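Local coordinates for protein glutamate--cysteine ligase GshA (Methylobacillus flagellatus KT, PDB 3K1T) that probably acts as a ligase joining glutamate to cysteine to form gamma-glutamylcysteine, at residues L98-E103 against A173-N178; V129-I134 against I152-V157. All blocks are in the same frame, centred on the assembly; numbering follows the deposited sequence. Where two conformers were deposited one is given.

Interaction 1: residues L98-E103 against A173-N178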
loop_
_atom_site.group_PDB
_atom_site.type_symbol
_atom_site.label_atom_id
_atom_site.label_comp_id
_atom_site.label_asym_id
_atom_site.label_seq_id
_atom_site.Cartn_x
_atom_site.Cartn_y
_atom_site.Cartn_z
ATOM N N LEU A 98 -11.176 15.092 -8.863
ATOM C CA LEU A 98 -9.957 15.207 -9.638
ATOM C C LEU A 98 -10.283 15.274 -11.109
ATOM O O LEU A 98 -11.027 14.420 -11.625
ATOM C CB LEU A 98 -9.075 13.999 -9.349
ATOM C CG LEU A 98 -7.656 14.033 -9.876
ATOM C CD1 LEU A 98 -6.817 15.138 -9.239
ATOM C CD2 LEU A 98 -6.991 12.612 -9.609
ATOM N N LEU A 99 -9.768 16.306 -11.785
ATOM C CA LEU A 99 -9.871 16.416 -13.231
ATOM C C LEU A 99 -8.631 15.788 -13.826
ATOM O O LEU A 99 -7.511 16.185 -13.476
ATOM C CB LEU A 99 -9.954 17.910 -13.660
ATOM C CG LEU A 99 -10.142 18.209 -15.152
ATOM C CD1 LEU A 99 -11.543 17.814 -15.605
ATOM C CD2 LEU A 99 -9.882 19.708 -15.477
ATOM N N LEU A 100 -8.834 14.812 -14.703
ATOM C CA LEU A 100 -7.751 14.114 -15.388
ATOM C C LEU A 100 -7.650 14.623 -16.824
ATOM O O LEU A 100 -8.590 14.502 -17.603
ATOM C CB LEU A 100 -7.979 12.595 -15.393
ATOM C CG LEU A 100 -6.929 11.706 -16.105
ATOM C CD1 LEU A 100 -5.578 11.725 -15.376
ATOM C CD2 LEU A 100 -7.459 10.236 -16.227
ATOM N N ILE A 101 -6.505 15.203 -17.174
ATOM C CA ILE A 101 -6.243 15.650 -18.545
ATOM C C ILE A 101 -5.380 14.614 -19.305
ATOM O O ILE A 101 -4.230 14.406 -18.979
ATOM C CB ILE A 101 -5.561 17.053 -18.577
ATOM C CG1 ILE A 101 -6.441 18.072 -17.807
ATOM C CG2 ILE A 101 -5.313 17.491 -20.028
ATOM C CD1 ILE A 101 -5.939 19.488 -17.781
ATOM N N PRO A 102 -5.939 13.986 -20.342
ATOM C CA PRO A 102 -5.239 12.955 -21.112
ATOM C C PRO A 102 -4.388 13.557 -22.220
ATOM O O PRO A 102 -4.540 14.746 -22.537
ATOM C CB PRO A 102 -6.378 12.141 -21.689
ATOM C CG PRO A 102 -7.432 13.180 -21.954
ATOM C CD PRO A 102 -7.302 14.198 -20.849
ATOM N N GLU A 103 -3.504 12.748 -22.788
ATOM C CA GLU A 103 -2.847 13.092 -24.048
ATOM C C GLU A 103 -3.958 13.406 -25.075
ATOM O O GLU A 103 -5.107 12.953 -24.929
ATOM C CB GLU A 103 -1.970 11.943 -24.546
ATOM C CG GLU A 103 -0.620 11.746 -23.832
ATOM C CD GLU A 103 0.385 12.904 -24.077
ATOM O OE1 GLU A 103 0.152 13.725 -25.001
ATOM O OE2 GLU A 103 1.393 13.005 -23.324
ATOM N N ALA A 173 -8.016 19.654 -7.767
ATOM C CA ALA A 173 -6.727 19.520 -8.393
ATOM C C ALA A 173 -6.875 18.916 -9.779
ATOM O O ALA A 173 -7.929 18.380 -10.129
ATOM C CB ALA A 173 -5.827 18.633 -7.523
ATOM N N ILE A 174 -5.797 18.985 -10.544
ATOM C CA ILE A 174 -5.768 18.553 -11.935
ATOM C C ILE A 174 -4.598 17.599 -12.123
ATOM O O ILE A 174 -3.458 17.991 -11.900
ATOM C CB ILE A 174 -5.588 19.759 -12.868
ATOM C CG1 ILE A 174 -6.758 20.742 -12.676
ATOM C CG2 ILE A 174 -5.449 19.323 -14.348
ATOM C CD1 ILE A 174 -6.438 22.143 -13.209
ATOM N N LEU A 175 -4.874 16.370 -12.538
ATOM C CA LEU A 175 -3.838 15.388 -12.803
ATOM C C LEU A 175 -3.539 15.331 -14.276
ATOM O O LEU A 175 -4.422 15.078 -15.093
ATOM C CB LEU A 175 -4.247 13.992 -12.295
ATOM C CG LEU A 175 -3.243 12.859 -12.514
ATOM C CD1 LEU A 175 -1.933 13.123 -11.733
ATOM C CD2 LEU A 175 -3.827 11.456 -12.100
ATOM N N LEU A 176 -2.297 15.640 -14.626
ATOM C CA LEU A 176 -1.841 15.508 -15.996
ATOM C C LEU A 176 -1.452 14.080 -16.356
ATOM O O LEU A 176 -0.559 13.491 -15.734
ATOM C CB LEU A 176 -0.634 16.417 -16.239
ATOM C CG LEU A 176 -0.848 17.896 -15.999
ATOM C CD1 LEU A 176 0.525 18.615 -15.996
ATOM C CD2 LEU A 176 -1.827 18.454 -17.066
ATOM N N ASN A 177 -2.092 13.528 -17.387
ATOM C CA ASN A 177 -1.606 12.323 -18.061
ATOM C C ASN A 177 -1.163 12.684 -19.492
ATOM O O ASN A 177 -1.192 11.860 -20.397
ATOM C CB ASN A 177 -2.662 11.220 -18.053
ATOM C CG ASN A 177 -2.091 9.856 -18.343
ATOM O OD1 ASN A 177 -2.443 9.219 -19.350
ATOM N ND2 ASN A 177 -1.186 9.396 -17.466
ATOM N N ASN A 178 -0.746 13.941 -19.650
ATOM C CA ASN A 178 -0.329 14.565 -20.920
ATOM C C ASN A 178 0.998 15.262 -20.556
ATOM O O ASN A 178 1.027 16.082 -19.627
ATOM C CB ASN A 178 -1.392 15.585 -21.311
ATOM C CG ASN A 178 -1.085 16.328 -22.598
ATOM O OD1 ASN A 178 0.076 16.691 -22.876
ATOM N ND2 ASN A 178 -2.128 16.550 -23.403
#
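L100 and L175 lie side by side on the same face of two parallel strands, 98-102 and 173-177. Leucine suits position 175 because its side chain meets both L98 and L100 beneath helix 109-124. In the L100 conformer given, L175 CB touches two leucines of the other strand, 4.1 Å from both L98 CD2 and L100 CD1. With CG anti to the backbone N (chi1 180°), L175 CG also lies against L100 CD1, and at the tip L175 CD2 approaches L100 CD1 to 3.7 Å. From the helix, L122 packs on L175 and T119 on L100. On the other face I101 reaches back obliquely over I174, and I101 CD1 presses tightly on I174 CG2 at 3.5 Å.

Between the faces runs the ladder of a parallel sheet, in which L99 and I101 of one strand each bond to two residues of the other. L175 N donates to L99 O (2.8 Å), I101 N to L175 O (2.9 Å) and N177 N to I101 O (2.8 Å).

Past the ladder, P102 has no N-H to donate, but P102 O accepts from N178 ND2 at 3.1 Å; the donor is tilted 30° from the carbonyl plane. The E103 carboxylate stacks on the N178 amide with their planes 28° apart, while E103 OE2 accepts from D179 N and N178 OD1 from L180 N. N177, although buried, suits its place because its amide bonds at both ends: OD1 to Y111 and N114, ND2 to the carbonyl of P66 and to Y45.

Interaction 2: residues V129-I134 against I152-V157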
loop_
_atom_site.group_PDB
_atom_site.type_symbol
_atom_site.label_atom_id
_atom_site.label_comp_id
_atom_site.label_asym_id
_atom_site.label_seq_id
_atom_site.Cartn_x
_atom_site.Cartn_y
_atom_site.Cartn_z
ATOM N N VAL A 129 -13.831 11.375 -10.358
ATOM C CA VAL A 129 -12.851 11.679 -11.429
ATOM C C VAL A 129 -13.626 11.907 -12.719
ATOM O O VAL A 129 -14.550 11.155 -13.009
ATOM C CB VAL A 129 -11.884 10.501 -11.667
ATOM C CG1 VAL A 129 -10.867 10.816 -12.804
ATOM C CG2 VAL A 129 -11.178 10.128 -10.361
ATOM N N ARG A 130 -13.257 12.941 -13.476
ATOM C CA ARG A 130 -13.791 13.186 -14.815
ATOM C C ARG A 130 -12.609 13.491 -15.725
ATOM O O ARG A 130 -11.561 13.973 -15.262
ATOM C CB ARG A 130 -14.771 14.381 -14.776
ATOM C CG ARG A 130 -16.034 14.135 -13.929
ATOM C CD ARG A 130 -17.145 13.486 -14.758
ATOM N NE ARG A 130 -17.819 14.511 -15.574
ATOM C CZ ARG A 130 -18.661 15.424 -15.094
ATOM N NH1 ARG A 130 -19.035 15.406 -13.815
ATOM N NH2 ARG A 130 -19.181 16.344 -15.903
ATOM N N ILE A 131 -12.797 13.235 -17.018
ATOM C CA ILE A 131 -11.741 13.367 -17.993
ATOM C C ILE A 131 -11.951 14.644 -18.806
ATOM O O ILE A 131 -12.927 14.773 -19.544
ATOM C CB ILE A 131 -11.687 12.163 -18.920
ATOM C CG1 ILE A 131 -11.521 10.877 -18.111
ATOM C CG2 ILE A 131 -10.528 12.300 -19.905
ATOM C CD1 ILE A 131 -11.906 9.638 -18.860
ATOM N N GLY A 132 -11.027 15.585 -18.646
ATOM C CA GLY A 132 -11.096 16.882 -19.325
ATOM C C GLY A 132 -10.083 16.961 -20.447
ATOM O O GLY A 132 -8.872 16.993 -20.217
ATOM N N SER A 133 -10.583 16.993 -21.669
ATOM C CA SER A 133 -9.748 17.138 -22.841
ATOM C C SER A 133 -9.320 18.582 -23.107
ATOM O O SER A 133 -10.142 19.489 -23.022
ATOM C CB SER A 133 -10.554 16.680 -24.074
ATOM O OG SER A 133 -9.758 16.741 -25.245
ATOM N N ILE A 134 -8.069 18.766 -23.517
ATOM C CA ILE A 134 -7.603 20.034 -24.066
ATOM C C ILE A 134 -7.332 19.896 -25.562
ATOM O O ILE A 134 -6.637 20.724 -26.149
ATOM C CB ILE A 134 -6.346 20.564 -23.307
ATOM C CG1 ILE A 134 -5.167 19.589 -23.394
ATOM C CG2 ILE A 134 -6.715 20.873 -21.844
ATOM C CD1 ILE A 134 -3.786 20.156 -22.803
ATOM N N ILE A 152 -14.847 5.509 -22.736
ATOM C CA ILE A 152 -14.541 6.591 -21.847
ATOM C C ILE A 152 -15.252 7.845 -22.395
ATOM O O ILE A 152 -15.547 7.950 -23.600
ATOM C CB ILE A 152 -13.026 6.804 -21.649
ATOM C CG1 ILE A 152 -12.371 7.394 -22.882
ATOM C CG2 ILE A 152 -12.291 5.480 -21.243
ATOM C CD1 ILE A 152 -10.929 7.803 -22.626
ATOM N N LEU A 153 -15.556 8.759 -21.497
ATOM C CA LEU A 153 -16.247 10.004 -21.834
ATOM C C LEU A 153 -15.224 11.134 -21.723
ATOM O O LEU A 153 -14.696 11.364 -20.624
ATOM C CB LEU A 153 -17.379 10.244 -20.842
ATOM C CG LEU A 153 -18.048 11.630 -20.921
ATOM C CD1 LEU A 153 -18.614 11.880 -22.319
ATOM C CD2 LEU A 153 -19.111 11.757 -19.857
ATOM N N LEU A 154 -14.964 11.818 -22.832
ATOM C CA LEU A 154 -14.091 12.997 -22.875
ATOM C C LEU A 154 -14.951 14.218 -22.949
ATOM O O LEU A 154 -15.897 14.272 -23.765
ATOM C CB LEU A 154 -13.183 13.013 -24.102
ATOM C CG LEU A 154 -12.102 11.981 -24.362
ATOM C CD1 LEU A 154 -11.244 12.439 -25.550
ATOM C CD2 LEU A 154 -11.242 11.730 -23.167
ATOM N N GLU A 155 -14.649 15.198 -22.102
ATOM C CA GLU A 155 -15.390 16.446 -22.054
ATOM C C GLU A 155 -14.406 17.610 -22.274
ATOM O O GLU A 155 -13.307 17.611 -21.687
ATOM C CB GLU A 155 -16.088 16.579 -20.718
ATOM C CG GLU A 155 -17.054 15.432 -20.359
ATOM C CD GLU A 155 -17.504 15.471 -18.895
ATOM O OE1 GLU A 155 -18.168 16.481 -18.535
ATOM O OE2 GLU A 155 -17.205 14.500 -18.127
ATOM N N PRO A 156 -14.785 18.600 -23.099
ATOM C CA PRO A 156 -13.864 19.725 -23.279
ATOM C C PRO A 156 -13.663 20.563 -21.994
ATOM O O PRO A 156 -14.620 20.935 -21.371
ATOM C CB PRO A 156 -14.557 20.565 -24.373
ATOM C CG PRO A 156 -15.978 20.276 -24.226
ATOM C CD PRO A 156 -16.032 18.794 -23.848
ATOM N N VAL A 157 -12.431 20.866 -21.624
ATOM C CA VAL A 157 -12.151 21.724 -20.483
ATOM C C VAL A 157 -12.737 23.122 -20.775
ATOM O O VAL A 157 -12.669 23.582 -21.898
ATOM C CB VAL A 157 -10.622 21.791 -20.226
ATOM C CG1 VAL A 157 -10.270 22.937 -19.321
ATOM C CG2 VAL A 157 -10.110 20.439 -19.643
HETATM O O HOH W 1 -15.382 12.419 -18.113
#
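R130 meets E155 side-on, NE and NH2 each taking one carboxylate oxygen. R130 NE lies 2.6 Å from E155 OE2 and R130 NH2 2.8 Å from E155 OE1, both bonds nearly straight and both using syn lone pairs. Guanidinium and carboxylate are only 10° from coplanar, the paired fit for which arginine and glutamate are suited. The bend at chi3 (-79°) of R130 brings NE round to the acid, whereas the E155 chain runs extended beyond CG.

A water fixes E155 further: it donates to E155 OE2 and to L153 O and accepts from I131 N, bridging the two strands. Beyond it the parallel ladder takes over. E155 N donates to I131 O, S133 N to E155 O (2.8 Å) and V157 N to S133 O. G132 has no side chain, which in the conformer given lets V157 CG2 settle 3.6 Å from G132 C. On the opposite face, again in the conformer given, I131 CG2 lies against L154 CD2, and I131 CD1 meets I152 CB.

In the second shell, R130 NH2 also donates to D167 O, and L166 of strand 163-166 touches both members of the salt bridge. L164 of that strand touches V157. Helix 109-124 lies against these isoleucines, V115 touching I131 and I152, and L112 touching I152, while strand 142-145 pairs antiparallel with strand 151-160.

Interactions 1 and 2 lie in one mixed sheet, their centres about 9 Å apart. Across its parallel part the strands run 194-196, 173-177, 97-102, 128-133, 151-160, so each interaction joins one of the neighbouring strands 97-102 and 128-133 to the strand on its far side. These two strands are themselves linked: L100 N probably donates to R130 O, and L100 O probably accepts from G132 N. Along the chain, interaction 2 is nested within the loop closed by interaction 1. Helix 109-124 connects strands 97-102 and 128-133 as a beta-alpha-beta crossover and packs against both interactions, while strand 163-166 touches both as well. Together they tie chain-distant segments into one layered unit within the glutamate-cysteine ligase family region.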